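Local coordinates for nucleoporin NUP82 (Chaetomium thermophilum, PDB 5CWW), which probably serves as a structural component of the nuclear pore complex and a docking partner for transport factors, this piece being its N-terminal beta-propeller, at residues P499-V504 against I510-L515; D376-D381 against Q436-L441; T516-R521 against D539-G544; S493-S498 against L573-L578; C258-T261 against W267-M270. All coordinates share one frame; numbering follows the deposited sequence.

Contact 1 (P499-V504 against I510-L515); sequences PYSFYV and ITYISL
Phe502 and Ile513 are joined by two backbone bonds, Phe502 N to Ile513 O and Ile513 N to Phe502 O, both 2.9 Å; Val504 and Thr511 pair in the same way. Ser501-Ser514 and Tyr503-Tyr512 form the alternating non-hydrogen-bonded pairs. Past the strand ends Leu515 N reaches Tyr500 O at 2.8 Å in a nearly straight bond (167°).

Among the polar side chains, Ser501 OG is hydrogen-bonded to Tyr512 OH at 2.9 Å. It also takes a weak bond of 3.2 Å from Ser514 OG, whose stronger partner is Thr516 OG1.

Most of the apolar contact is on the opposite face, that of Phe502, Val504 and Ile513. With CG lodged between its backbone N and carbonyl carbon (chi1 51°), Phe502 lays its ring against Ile513, whose CB makes a CH-pi contact 4.1 Å from the ring centroid, while Leu515 CG meets the ring edge. Ile513 CD1 reaches on to Val504 CG2. On the serine face, Tyr503 CE1 touches Tyr512 CD1 at 3.3 Å, the ring planes 56° apart, an oblique meeting.

This is the central beta hairpin of a four-stranded propeller blade, its Phe502-Val504 face packed on strand 427-432 of the preceding blade.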
# COMPACT_ATOMS: atom_id res chain seq x y z
N PRO B 499 -15.48 6.46 10.37
CA PRO B 499 -14.57 5.60 9.59
C PRO B 499 -15.33 4.60 8.72
O PRO B 499 -14.78 4.11 7.73
CB PRO B 499 -13.76 4.86 10.66
CG PRO B 499 -14.08 5.53 11.96
CD PRO B 499 -15.43 6.15 11.80
N TYR B 500 -16.57 4.31 9.08
CA TYR B 500 -17.35 3.28 8.41
C TYR B 500 -18.12 3.83 7.22
O TYR B 500 -18.89 3.12 6.59
CB TYR B 500 -18.30 2.61 9.41
CG TYR B 500 -17.54 1.85 10.47
CD1 TYR B 500 -16.98 0.61 10.19
CD2 TYR B 500 -17.35 2.38 11.74
CE1 TYR B 500 -16.26 -0.09 11.14
CE2 TYR B 500 -16.64 1.69 12.70
CZ TYR B 500 -16.10 0.46 12.40
OH TYR B 500 -15.39 -0.23 13.36
N SER B 501 -17.89 5.10 6.92
CA SER B 501 -18.32 5.68 5.66
C SER B 501 -17.10 6.13 4.88
O SER B 501 -16.07 6.46 5.46
CB SER B 501 -19.27 6.86 5.89
OG SER B 501 -20.50 6.42 6.46
N PHE B 502 -17.20 6.13 3.55
CA PHE B 502 -16.08 6.54 2.71
C PHE B 502 -16.57 6.81 1.29
O PHE B 502 -17.72 6.53 0.95
CB PHE B 502 -14.98 5.47 2.70
CG PHE B 502 -15.48 4.08 2.39
CD1 PHE B 502 -15.99 3.28 3.40
CD2 PHE B 502 -15.42 3.58 1.10
CE1 PHE B 502 -16.44 2.00 3.12
CE2 PHE B 502 -15.87 2.30 0.82
CZ PHE B 502 -16.38 1.51 1.83
N TYR B 503 -15.68 7.37 0.47
CA TYR B 503 -16.04 7.78 -0.89
C TYR B 503 -15.21 7.08 -1.95
O TYR B 503 -14.09 6.65 -1.70
CB TYR B 503 -15.89 9.29 -1.03
CG TYR B 503 -16.68 10.05 -0.00
CD1 TYR B 503 -18.02 10.35 -0.22
CD2 TYR B 503 -16.10 10.47 1.19
CE1 TYR B 503 -18.75 11.04 0.72
CE2 TYR B 503 -16.83 11.16 2.14
CZ TYR B 503 -18.16 11.44 1.89
OH TYR B 503 -18.90 12.13 2.82
N VAL B 504 -15.79 6.98 -3.14
CA VAL B 504 -15.09 6.49 -4.32
C VAL B 504 -15.13 7.57 -5.39
O VAL B 504 -16.21 7.97 -5.83
CB VAL B 504 -15.70 5.18 -4.86
CG1 VAL B 504 -15.07 4.78 -6.19
CG2 VAL B 504 -15.54 4.07 -3.84
N ILE B 510 -18.57 10.59 -8.43
CA ILE B 510 -18.23 10.32 -7.03
C ILE B 510 -19.37 9.54 -6.36
O ILE B 510 -20.54 9.81 -6.61
CB ILE B 510 -17.97 11.62 -6.25
CG1 ILE B 510 -16.89 12.45 -6.95
CG2 ILE B 510 -17.55 11.30 -4.81
CD1 ILE B 510 -16.67 13.83 -6.35
N THR B 511 -19.00 8.59 -5.50
CA THR B 511 -19.97 7.75 -4.80
C THR B 511 -19.73 7.73 -3.30
O THR B 511 -18.60 7.56 -2.84
CB THR B 511 -19.94 6.30 -5.33
OG1 THR B 511 -20.23 6.30 -6.73
CG2 THR B 511 -20.96 5.43 -4.60
N TYR B 512 -20.81 7.89 -2.54
CA TYR B 512 -20.78 7.76 -1.08
C TYR B 512 -21.14 6.32 -0.70
O TYR B 512 -22.05 5.73 -1.26
CB TYR B 512 -21.76 8.74 -0.43
CG TYR B 512 -21.97 8.51 1.06
CD1 TYR B 512 -21.08 9.03 1.99
CD2 TYR B 512 -23.06 7.79 1.52
CE1 TYR B 512 -21.27 8.83 3.35
CE2 TYR B 512 -23.25 7.58 2.88
CZ TYR B 512 -22.35 8.10 3.78
OH TYR B 512 -22.54 7.91 5.13
N ILE B 513 -20.40 5.77 0.26
CA ILE B 513 -20.62 4.41 0.73
C ILE B 513 -20.61 4.40 2.26
O ILE B 513 -19.81 5.11 2.87
CB ILE B 513 -19.54 3.43 0.21
CG1 ILE B 513 -19.55 3.37 -1.32
CG2 ILE B 513 -19.75 2.03 0.79
CD1 ILE B 513 -18.33 2.70 -1.92
N SER B 514 -21.48 3.59 2.86
CA SER B 514 -21.49 3.43 4.31
C SER B 514 -21.79 2.00 4.73
O SER B 514 -22.67 1.35 4.17
CB SER B 514 -22.50 4.36 4.95
OG SER B 514 -22.60 4.05 6.33
N LEU B 515 -21.06 1.53 5.74
CA LEU B 515 -21.22 0.18 6.27
C LEU B 515 -22.05 0.16 7.55
O LEU B 515 -22.27 -0.90 8.13
CB LEU B 515 -19.85 -0.45 6.52
CG LEU B 515 -18.86 -0.31 5.37
CD1 LEU B 515 -17.55 -1.03 5.69
CD2 LEU B 515 -19.45 -0.83 4.07

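Contact 2 (D376-D381 against Q436-L441); sequences DLNPED and QVKICL
On one blade of the beta-propeller, Asn378 and Pro379, in the loop that leaves the outer strand 374-376, meet Lys438, which projects from strand 437-441. Strand 469-476 lies between these two strands in the sheet, so the lysine has to reach over it: the CA atoms of Asn378 and Lys438 are 9.2 Å apart and the side chains close the distance.

Lys438 leaves its strand with CG opposite the backbone N (chi1 -167°), then bends at chi3 (-71°), which turns the ammonium to the loop. There NZ donates to Asn378 OD1 at 2.6 Å, in the plane of the amide and on a lone pair of the oxygen, with a C=O...N angle of 142°. The two side chains cross at about a right angle, and Lys438 CE also lies 3.5 Å from Asn378 OD1. Just behind the charge, Lys438 CE touches Pro379 CD at 4.0 Å. Thr475 of the bridged strand packs on both Pro379 and Lys438.

Glu382 completes the site: OE1 forms a salt bridge with Lys438 NZ and OE2 accepts from Asn378 ND2. An alanine in place of Lys438 would probably leave Glu382 without its charge partner and Asn378 OD1 without this donor, so that the loop could shift over the sheet. Pro379 also packs on an apolar side chain of another protein's chain.

Chemically, the three groups form a closed ring of polar contacts: ammonium, amide and carboxylate each hold the other two, which fixes the amide's rotation and probably keeps the largely buried lysine charged.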
# COMPACT_ATOMS: atom_id res chain seq x y z
N ASP B 376 -12.21 -15.79 0.64
CA ASP B 376 -13.24 -16.80 0.82
C ASP B 376 -14.58 -16.26 0.32
O ASP B 376 -14.89 -15.09 0.52
CB ASP B 376 -13.33 -17.21 2.30
CG ASP B 376 -14.20 -18.43 2.52
OD1 ASP B 376 -14.46 -19.17 1.55
OD2 ASP B 376 -14.64 -18.64 3.67
N LEU B 377 -15.35 -17.12 -0.34
CA LEU B 377 -16.61 -16.74 -0.97
C LEU B 377 -16.43 -15.61 -1.99
O LEU B 377 -17.33 -14.79 -2.19
CB LEU B 377 -17.64 -16.31 0.08
CG LEU B 377 -17.97 -17.32 1.18
CD1 LEU B 377 -19.10 -16.78 2.03
CD2 LEU B 377 -18.32 -18.68 0.61
N ASN B 378 -15.27 -15.57 -2.63
CA ASN B 378 -15.02 -14.60 -3.69
C ASN B 378 -15.96 -14.83 -4.86
O ASN B 378 -16.26 -15.98 -5.19
CB ASN B 378 -13.56 -14.68 -4.15
CG ASN B 378 -13.18 -13.55 -5.08
OD1 ASN B 378 -13.02 -12.41 -4.65
ND2 ASN B 378 -13.02 -13.87 -6.36
N PRO B 379 -16.44 -13.75 -5.50
CA PRO B 379 -17.24 -13.94 -6.72
C PRO B 379 -16.47 -14.71 -7.79
O PRO B 379 -15.28 -14.47 -7.98
CB PRO B 379 -17.53 -12.51 -7.18
CG PRO B 379 -17.40 -11.68 -5.96
CD PRO B 379 -16.33 -12.33 -5.13
N GLU B 380 -17.15 -15.63 -8.46
CA GLU B 380 -16.50 -16.44 -9.49
C GLU B 380 -16.66 -15.77 -10.85
O GLU B 380 -17.57 -14.97 -11.06
CB GLU B 380 -17.09 -17.85 -9.52
CG GLU B 380 -18.60 -17.91 -9.69
CD GLU B 380 -19.14 -19.33 -9.64
OE1 GLU B 380 -18.35 -20.26 -9.35
OE2 GLU B 380 -20.35 -19.52 -9.89
N ASP B 381 -15.75 -16.09 -11.77
CA ASP B 381 -15.76 -15.55 -13.12
C ASP B 381 -15.64 -14.03 -13.14
O ASP B 381 -16.33 -13.35 -13.89
CB ASP B 381 -17.04 -15.98 -13.86
CG ASP B 381 -17.19 -17.48 -13.93
OD1 ASP B 381 -16.16 -18.19 -13.89
OD2 ASP B 381 -18.34 -17.96 -14.03
N GLN B 436 -15.45 -1.58 -9.26
CA GLN B 436 -16.01 -2.58 -8.36
C GLN B 436 -15.42 -2.41 -6.96
O GLN B 436 -14.21 -2.22 -6.81
CB GLN B 436 -15.72 -3.99 -8.88
CG GLN B 436 -16.21 -5.12 -7.96
CD GLN B 436 -15.51 -6.44 -8.23
OE1 GLN B 436 -14.41 -6.70 -7.72
NE2 GLN B 436 -16.14 -7.28 -9.04
N VAL B 437 -16.28 -2.48 -5.96
CA VAL B 437 -15.86 -2.42 -4.56
C VAL B 437 -16.13 -3.76 -3.89
O VAL B 437 -17.19 -4.36 -4.08
CB VAL B 437 -16.60 -1.31 -3.79
CG1 VAL B 437 -16.16 -1.29 -2.32
CG2 VAL B 437 -16.34 0.05 -4.43
N LYS B 438 -15.15 -4.22 -3.12
CA LYS B 438 -15.27 -5.48 -2.40
C LYS B 438 -15.03 -5.24 -0.91
O LYS B 438 -14.00 -4.69 -0.53
CB LYS B 438 -14.29 -6.50 -2.96
CG LYS B 438 -14.55 -7.93 -2.49
CD LYS B 438 -13.63 -8.92 -3.19
CE LYS B 438 -14.00 -9.09 -4.67
NZ LYS B 438 -12.99 -9.90 -5.40
N ILE B 439 -15.99 -5.64 -0.09
CA ILE B 439 -15.91 -5.47 1.35
C ILE B 439 -15.58 -6.81 1.99
O ILE B 439 -16.39 -7.74 1.95
CB ILE B 439 -17.22 -4.92 1.95
CG1 ILE B 439 -17.66 -3.65 1.20
CG2 ILE B 439 -17.06 -4.64 3.44
CD1 ILE B 439 -16.64 -2.53 1.22
N CYS B 440 -14.39 -6.90 2.58
CA CYS B 440 -13.92 -8.13 3.19
C CYS B 440 -13.77 -7.98 4.70
O CYS B 440 -13.41 -6.90 5.18
CB CYS B 440 -12.59 -8.56 2.58
SG CYS B 440 -12.63 -8.67 0.78
N LEU B 441 -14.04 -9.06 5.42
CA LEU B 441 -13.91 -9.06 6.87
C LEU B 441 -12.75 -9.95 7.29
O LEU B 441 -12.60 -11.07 6.80
CB LEU B 441 -15.20 -9.54 7.53
CG LEU B 441 -16.46 -8.73 7.22
CD1 LEU B 441 -17.69 -9.45 7.76
CD2 LEU B 441 -16.36 -7.33 7.81

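Contact 3 (T516-R521 against D539-G544); sequences TPWVFR and DLLAKG
Leu541 and Arg521 meet where the first turn of helix 518-526 lies beside the last turn of helix 534-543, the two chains running roughly opposite ways. The CA atoms of Leu541 and Arg521, 7.5 Å apart, are the nearest across the contact. Pro517, preceded by a cis peptide bond, takes the N-cap position of the first helix, and its O accepts from Arg521 N at 3.1 Å. Gly544 is where the second helix leaves helical geometry.

One leucine carries nearly all of the touching. CG of Leu541 stands opposite the backbone N (chi1 -175°), which sends the two methyls into the angle between Trp518 and Arg521. CD2 comes within 3.2 Å of Trp518 NE1, meeting the indole obliquely; it is a tight contact and not a hydrogen bond, and chi2 of 143° lies well off a staggered value. The other methyl, CD1, rests on the neighbouring turn, 3.6 Å from Arg521 C and 3.8 Å from Arg521 CB. The arginine's guanidinium turns away from Leu541, and Pro517 CB lies over one of its faces, 4.0 Å from its plane. With an alanine at Leu541 both methyl contacts would go, and a gap would probably open between the indole and the helix end.

The helices belong to the excursion between strands 509-514 and 548-554 of one blade. Trp518 stacks its ring on Phe473 of strand 469-476 and Val519 packs on Tyr500, which seats the first helix on the propeller, while Leu541 also packs on an apolar side chain of another protein's chain.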
# COMPACT_ATOMS: atom_id res chain seq x y z
N THR B 516 -22.50 1.33 7.98
CA THR B 516 -23.42 1.42 9.12
C THR B 516 -24.85 1.43 8.61
O THR B 516 -25.10 1.87 7.48
CB THR B 516 -23.17 2.69 9.96
OG1 THR B 516 -23.46 3.85 9.17
CG2 THR B 516 -21.72 2.74 10.43
N PRO B 517 -25.81 0.96 9.43
CA PRO B 517 -25.61 0.41 10.77
C PRO B 517 -25.23 -1.07 10.77
O PRO B 517 -25.17 -1.68 11.84
CB PRO B 517 -26.98 0.61 11.42
CG PRO B 517 -27.94 0.51 10.30
CD PRO B 517 -27.24 1.10 9.10
N TRP B 518 -24.99 -1.64 9.59
CA TRP B 518 -24.75 -3.08 9.48
C TRP B 518 -23.58 -3.56 10.34
O TRP B 518 -23.64 -4.65 10.91
CB TRP B 518 -24.51 -3.47 8.03
CG TRP B 518 -23.95 -4.84 7.90
CD1 TRP B 518 -24.65 -6.01 7.88
CD2 TRP B 518 -22.57 -5.20 7.79
NE1 TRP B 518 -23.79 -7.08 7.77
CE2 TRP B 518 -22.51 -6.60 7.71
CE3 TRP B 518 -21.38 -4.47 7.75
CZ2 TRP B 518 -21.30 -7.29 7.59
CZ3 TRP B 518 -20.19 -5.15 7.62
CH2 TRP B 518 -20.15 -6.55 7.55
N VAL B 519 -22.51 -2.77 10.41
CA VAL B 519 -21.34 -3.16 11.20
C VAL B 519 -21.67 -3.16 12.69
O VAL B 519 -21.13 -3.96 13.45
CB VAL B 519 -20.13 -2.23 10.95
CG1 VAL B 519 -19.59 -2.42 9.54
CG2 VAL B 519 -20.48 -0.77 11.21
N PHE B 520 -22.57 -2.27 13.09
CA PHE B 520 -23.00 -2.19 14.48
C PHE B 520 -23.88 -3.38 14.86
O PHE B 520 -23.83 -3.86 15.99
CB PHE B 520 -23.76 -0.88 14.72
CG PHE B 520 -22.92 0.35 14.54
CD1 PHE B 520 -21.65 0.44 15.09
CD2 PHE B 520 -23.41 1.43 13.81
CE1 PHE B 520 -20.88 1.58 14.91
CE2 PHE B 520 -22.64 2.57 13.63
CZ PHE B 520 -21.38 2.64 14.19
N ARG B 521 -24.68 -3.87 13.91
CA ARG B 521 -25.54 -5.02 14.17
C ARG B 521 -24.70 -6.29 14.33
O ARG B 521 -25.02 -7.16 15.14
CB ARG B 521 -26.56 -5.22 13.05
CG ARG B 521 -27.54 -4.07 12.87
CD ARG B 521 -28.68 -4.46 11.95
NE ARG B 521 -29.21 -3.32 11.21
CZ ARG B 521 -30.08 -2.43 11.70
NH1 ARG B 521 -30.52 -2.54 12.94
NH2 ARG B 521 -30.50 -1.43 10.94
N ASP B 539 -28.33 -15.19 10.35
CA ASP B 539 -28.92 -15.45 9.04
C ASP B 539 -29.66 -14.22 8.53
O ASP B 539 -29.61 -13.90 7.34
CB ASP B 539 -29.86 -16.65 9.10
CG ASP B 539 -30.57 -16.90 7.79
OD1 ASP B 539 -29.95 -17.54 6.90
OD2 ASP B 539 -31.73 -16.47 7.64
N LEU B 540 -30.34 -13.53 9.44
CA LEU B 540 -31.06 -12.30 9.09
C LEU B 540 -30.08 -11.20 8.70
O LEU B 540 -30.32 -10.45 7.76
CB LEU B 540 -31.92 -11.84 10.26
CG LEU B 540 -32.95 -12.86 10.77
CD1 LEU B 540 -33.73 -12.30 11.94
CD2 LEU B 540 -33.89 -13.28 9.66
N LEU B 541 -28.97 -11.12 9.42
CA LEU B 541 -27.95 -10.12 9.17
C LEU B 541 -27.29 -10.33 7.81
O LEU B 541 -27.04 -9.37 7.08
CB LEU B 541 -26.90 -10.14 10.28
CG LEU B 541 -25.81 -9.07 10.22
CD1 LEU B 541 -25.45 -8.61 11.62
CD2 LEU B 541 -24.57 -9.62 9.53
N ALA B 542 -27.01 -11.59 7.47
CA ALA B 542 -26.43 -11.92 6.18
C ALA B 542 -27.43 -11.67 5.05
O ALA B 542 -27.04 -11.39 3.92
CB ALA B 542 -25.97 -13.37 6.16
N LYS B 543 -28.71 -11.77 5.38
CA LYS B 543 -29.78 -11.49 4.43
C LYS B 543 -30.03 -9.99 4.31
O LYS B 543 -30.61 -9.52 3.34
CB LYS B 543 -31.06 -12.21 4.84
CG LYS B 543 -31.06 -13.70 4.53
CD LYS B 543 -32.33 -14.37 5.00
CE LYS B 543 -32.35 -15.85 4.63
NZ LYS B 543 -33.61 -16.52 5.06
N GLY B 544 -29.58 -9.24 5.32
CA GLY B 544 -29.65 -7.79 5.29
C GLY B 544 -28.83 -7.24 4.14
O GLY B 544 -27.81 -7.81 3.77

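Contact 4 (S493-S498 against L573-L578); sequences SEDATS and LGYFIL
Asp495 and Thr497, in the loop after strand 491-494, approach Tyr575 at the corner leading into strand 576-580, with CA atoms of Thr497 and Tyr575 8.7 Å apart. The two strands lie in adjoining blades of the beta-propeller, so side chains alone join the blades here.

Tyr575 OH donates to Asp495 OD2 at 2.6 Å, on the syn lone pair of that oxygen. Carboxylate and ring stand almost perpendicular, 85° apart, and OD2 lies at the ring edge, in plane. OD2 also receives a weak bond from Tyr503 OH.

The other oxygen is filled from its own loop. Thr497 OG1 reaches the syn lone pair of Asp495 OD1 at 2.6 Å, Ser498 N its anti lone pair at 3.1 Å, and Thr497 N comes from above the carboxylate plane at 2.7 Å, closing an Asx turn. Gripped by so many donors, the buried carboxylate can hardly rotate, and its charge is probably stabilised.

Thr497 holds CG2 anti to its carbonyl carbon (chi1 of OG1 73°), which leaves OG1 for the aspartate and the methyl for the tyrosine: CG2 lies over one ring face in a CH-pi contact, 3.9 Å from the centroid and 3.5 Å from Tyr575 CE1.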
# COMPACT_ATOMS: atom_id res chain seq x y z
N SER B 493 -11.62 7.55 -0.42
CA SER B 493 -11.42 8.69 0.47
C SER B 493 -12.19 8.45 1.77
O SER B 493 -13.32 7.98 1.74
CB SER B 493 -11.90 9.99 -0.18
OG SER B 493 -11.26 10.22 -1.41
N GLU B 494 -11.58 8.79 2.90
CA GLU B 494 -12.23 8.59 4.19
C GLU B 494 -13.25 9.69 4.45
O GLU B 494 -13.10 10.82 3.98
CB GLU B 494 -11.20 8.55 5.32
CG GLU B 494 -11.82 8.28 6.69
CD GLU B 494 -10.78 8.08 7.78
OE1 GLU B 494 -9.57 8.12 7.48
OE2 GLU B 494 -11.19 7.89 8.95
N ASP B 495 -14.29 9.35 5.20
CA ASP B 495 -15.29 10.32 5.63
C ASP B 495 -14.90 10.91 6.98
O ASP B 495 -14.51 10.18 7.90
CB ASP B 495 -16.67 9.67 5.72
CG ASP B 495 -17.75 10.64 6.17
OD1 ASP B 495 -17.94 10.79 7.39
OD2 ASP B 495 -18.40 11.24 5.29
N ALA B 496 -15.00 12.23 7.10
CA ALA B 496 -14.56 12.94 8.29
C ALA B 496 -15.38 12.61 9.54
O ALA B 496 -14.88 12.76 10.66
CB ALA B 496 -14.60 14.44 8.03
N THR B 497 -16.62 12.18 9.36
CA THR B 497 -17.53 11.98 10.49
C THR B 497 -17.56 10.55 11.00
O THR B 497 -17.91 10.30 12.16
CB THR B 497 -18.97 12.40 10.14
OG1 THR B 497 -19.56 11.44 9.26
CG2 THR B 497 -18.99 13.78 9.48
N SER B 498 -17.21 9.59 10.15
CA SER B 498 -17.22 8.18 10.53
C SER B 498 -16.24 7.36 9.71
O SER B 498 -16.16 7.52 8.50
CB SER B 498 -18.63 7.60 10.37
OG SER B 498 -18.60 6.20 10.51
N LEU B 573 -19.03 26.01 8.47
CA LEU B 573 -19.22 25.78 7.04
C LEU B 573 -20.15 24.60 6.79
O LEU B 573 -20.83 24.54 5.76
CB LEU B 573 -17.88 25.55 6.35
CG LEU B 573 -16.93 26.75 6.29
CD1 LEU B 573 -15.57 26.32 5.76
CD2 LEU B 573 -17.51 27.86 5.43
N GLY B 574 -20.18 23.66 7.73
CA GLY B 574 -21.06 22.51 7.64
C GLY B 574 -20.36 21.23 7.22
O GLY B 574 -19.15 21.07 7.39
N TYR B 575 -21.15 20.31 6.67
CA TYR B 575 -20.69 18.97 6.33
C TYR B 575 -20.85 18.74 4.83
O TYR B 575 -21.97 18.74 4.32
CB TYR B 575 -21.48 17.94 7.14
CG TYR B 575 -21.25 16.49 6.78
CD1 TYR B 575 -19.97 16.00 6.55
CD2 TYR B 575 -22.31 15.60 6.70
CE1 TYR B 575 -19.76 14.66 6.23
CE2 TYR B 575 -22.12 14.27 6.39
CZ TYR B 575 -20.84 13.81 6.15
OH TYR B 575 -20.66 12.48 5.84
N PHE B 576 -19.74 18.56 4.14
CA PHE B 576 -19.76 18.47 2.68
C PHE B 576 -18.54 17.75 2.11
O PHE B 576 -17.57 17.47 2.82
CB PHE B 576 -19.85 19.87 2.08
CG PHE B 576 -18.66 20.75 2.37
CD1 PHE B 576 -18.50 21.32 3.62
CD2 PHE B 576 -17.72 21.01 1.40
CE1 PHE B 576 -17.42 22.13 3.90
CE2 PHE B 576 -16.63 21.82 1.67
CZ PHE B 576 -16.48 22.38 2.92
N ILE B 577 -18.61 17.45 0.82
CA ILE B 577 -17.51 16.86 0.08
C ILE B 577 -16.88 17.90 -0.82
O ILE B 577 -17.58 18.74 -1.39
CB ILE B 577 -17.96 15.68 -0.77
CG1 ILE B 577 -18.59 14.60 0.10
CG2 ILE B 577 -16.80 15.08 -1.56
CD1 ILE B 577 -19.52 13.75 -0.66
N LEU B 578 -15.56 17.83 -0.97
CA LEU B 578 -14.84 18.72 -1.86
C LEU B 578 -14.08 17.90 -2.91
O LEU B 578 -13.33 16.98 -2.57
CB LEU B 578 -13.87 19.60 -1.07
CG LEU B 578 -13.10 20.64 -1.88
CD1 LEU B 578 -14.05 21.66 -2.50
CD2 LEU B 578 -12.06 21.32 -1.00

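Contact 5 (C258-T261 against W267-M270); sequences CFPT and WAPM
Pro260 turns the edge of its ring toward Ala268, presenting CG and CD to the carbonyl: Ala268 O lies 3.1 Å from Pro260 CG and equally 3.1 Å from Pro260 CD. The alanine methyl comes in beside this oxygen and touches the same ring, CB of Ala268 being 4.0 Å from Pro260 CG. There is no hydrogen bond between the two segments; a prolyl ring, having no N-H, meets the carbonyl with carbon atoms only, and the contact is close packing.

Phe259 lies alongside. With CG set opposite its carbonyl carbon (chi1 -76°), its ring comes toward the carbonyl of Pro269, Phe259 CD1 lying 4.4 Å from Pro269 O at an oblique angle. CB of Pro269 points away from the partner segment, and its carbonyl is what faces Phe259.

The 268-269 turn is a short 3-10 segment, closed by Met270 N to Trp267 O at 2.9 Å.

Both segments belong to the long loop joining strands 254-258 and 272-276 of one blade. On one flank Thr261 pairs by backbone with Val394 of strand 389-395 and Phe259 meets the His181 ring; on the other, Trp267 and Met270 pack on helices 298-315 and 321-338.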
# COMPACT_ATOMS: atom_id res chain seq x y z
N CYS B 258 -1.93 1.23 2.63
CA CYS B 258 -2.50 2.05 3.68
C CYS B 258 -2.30 1.43 5.05
O CYS B 258 -2.08 0.22 5.17
CB CYS B 258 -3.99 2.27 3.43
SG CYS B 258 -4.98 0.77 3.56
N PHE B 259 -2.33 2.27 6.07
CA PHE B 259 -2.49 1.83 7.45
C PHE B 259 -3.97 1.88 7.78
O PHE B 259 -4.71 2.65 7.16
CB PHE B 259 -1.70 2.70 8.42
CG PHE B 259 -0.22 2.44 8.41
CD1 PHE B 259 0.30 1.29 9.00
CD2 PHE B 259 0.65 3.34 7.83
CE1 PHE B 259 1.66 1.05 8.99
CE2 PHE B 259 2.01 3.10 7.82
CZ PHE B 259 2.52 1.95 8.40
N PRO B 260 -4.42 1.07 8.74
CA PRO B 260 -5.81 1.23 9.17
C PRO B 260 -6.07 2.63 9.69
O PRO B 260 -5.15 3.30 10.18
CB PRO B 260 -5.96 0.19 10.28
CG PRO B 260 -5.01 -0.87 9.90
CD PRO B 260 -3.82 -0.15 9.32
N THR B 261 -7.31 3.07 9.53
CA THR B 261 -7.82 4.27 10.17
C THR B 261 -7.41 4.23 11.64
O THR B 261 -7.48 3.16 12.26
CB THR B 261 -9.35 4.36 10.04
OG1 THR B 261 -9.94 3.17 10.59
CG2 THR B 261 -9.75 4.48 8.58
N TRP B 267 -3.48 -5.11 16.73
CA TRP B 267 -2.32 -4.96 15.88
C TRP B 267 -2.55 -3.99 14.72
O TRP B 267 -1.63 -3.69 13.97
CB TRP B 267 -1.90 -6.32 15.32
CG TRP B 267 -1.48 -7.30 16.36
CD1 TRP B 267 -2.21 -8.35 16.84
CD2 TRP B 267 -0.23 -7.32 17.06
NE1 TRP B 267 -1.48 -9.03 17.79
CE2 TRP B 267 -0.27 -8.42 17.95
CE3 TRP B 267 0.92 -6.52 17.03
CZ2 TRP B 267 0.80 -8.74 18.79
CZ3 TRP B 267 1.97 -6.84 17.87
CH2 TRP B 267 1.91 -7.94 18.73
N ALA B 268 -3.79 -3.52 14.58
CA ALA B 268 -4.18 -2.71 13.43
C ALA B 268 -3.27 -1.50 13.18
O ALA B 268 -2.85 -1.27 12.05
CB ALA B 268 -5.63 -2.25 13.59
N PRO B 269 -2.96 -0.73 14.23
CA PRO B 269 -2.15 0.46 13.94
C PRO B 269 -0.67 0.17 13.64
O PRO B 269 0.07 1.11 13.37
CB PRO B 269 -2.29 1.31 15.21
CG PRO B 269 -2.92 0.43 16.26
CD PRO B 269 -3.20 -0.92 15.67
N MET B 270 -0.26 -1.10 13.69
CA MET B 270 1.08 -1.50 13.27
C MET B 270 1.05 -2.35 12.02
O MET B 270 2.04 -3.00 11.67
CB MET B 270 1.79 -2.29 14.37
CG MET B 270 1.75 -1.67 15.73
SD MET B 270 2.52 -2.74 16.95
CE MET B 270 1.96 -1.95 18.45

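In the fold
Contacts 5, 2, 1 and 4 follow the propeller from blade to blade, and contact 3 lies in a helical excursion from the blade of contact 1. Contact 1 is the core of a blade whose face packs on contact 2, Val504 CG2 lying 4.1 Å from Val437 CG2; their centres are about 17 Å apart. Contact 4, centred about 10 Å from contact 1, joins that blade to the following one, with Tyr503 shared between them. Contact 3 touches contact 1 where Tyr500 CD1 meets Val519 CG2 at 3.9 Å, and reaches contact 2 through Trp518 and Leu441. Contact 5 stands nearest the centre of the chain and meets contacts 1 and 4 at Thr261. Contacts 2 and 3 both border another protein's chain.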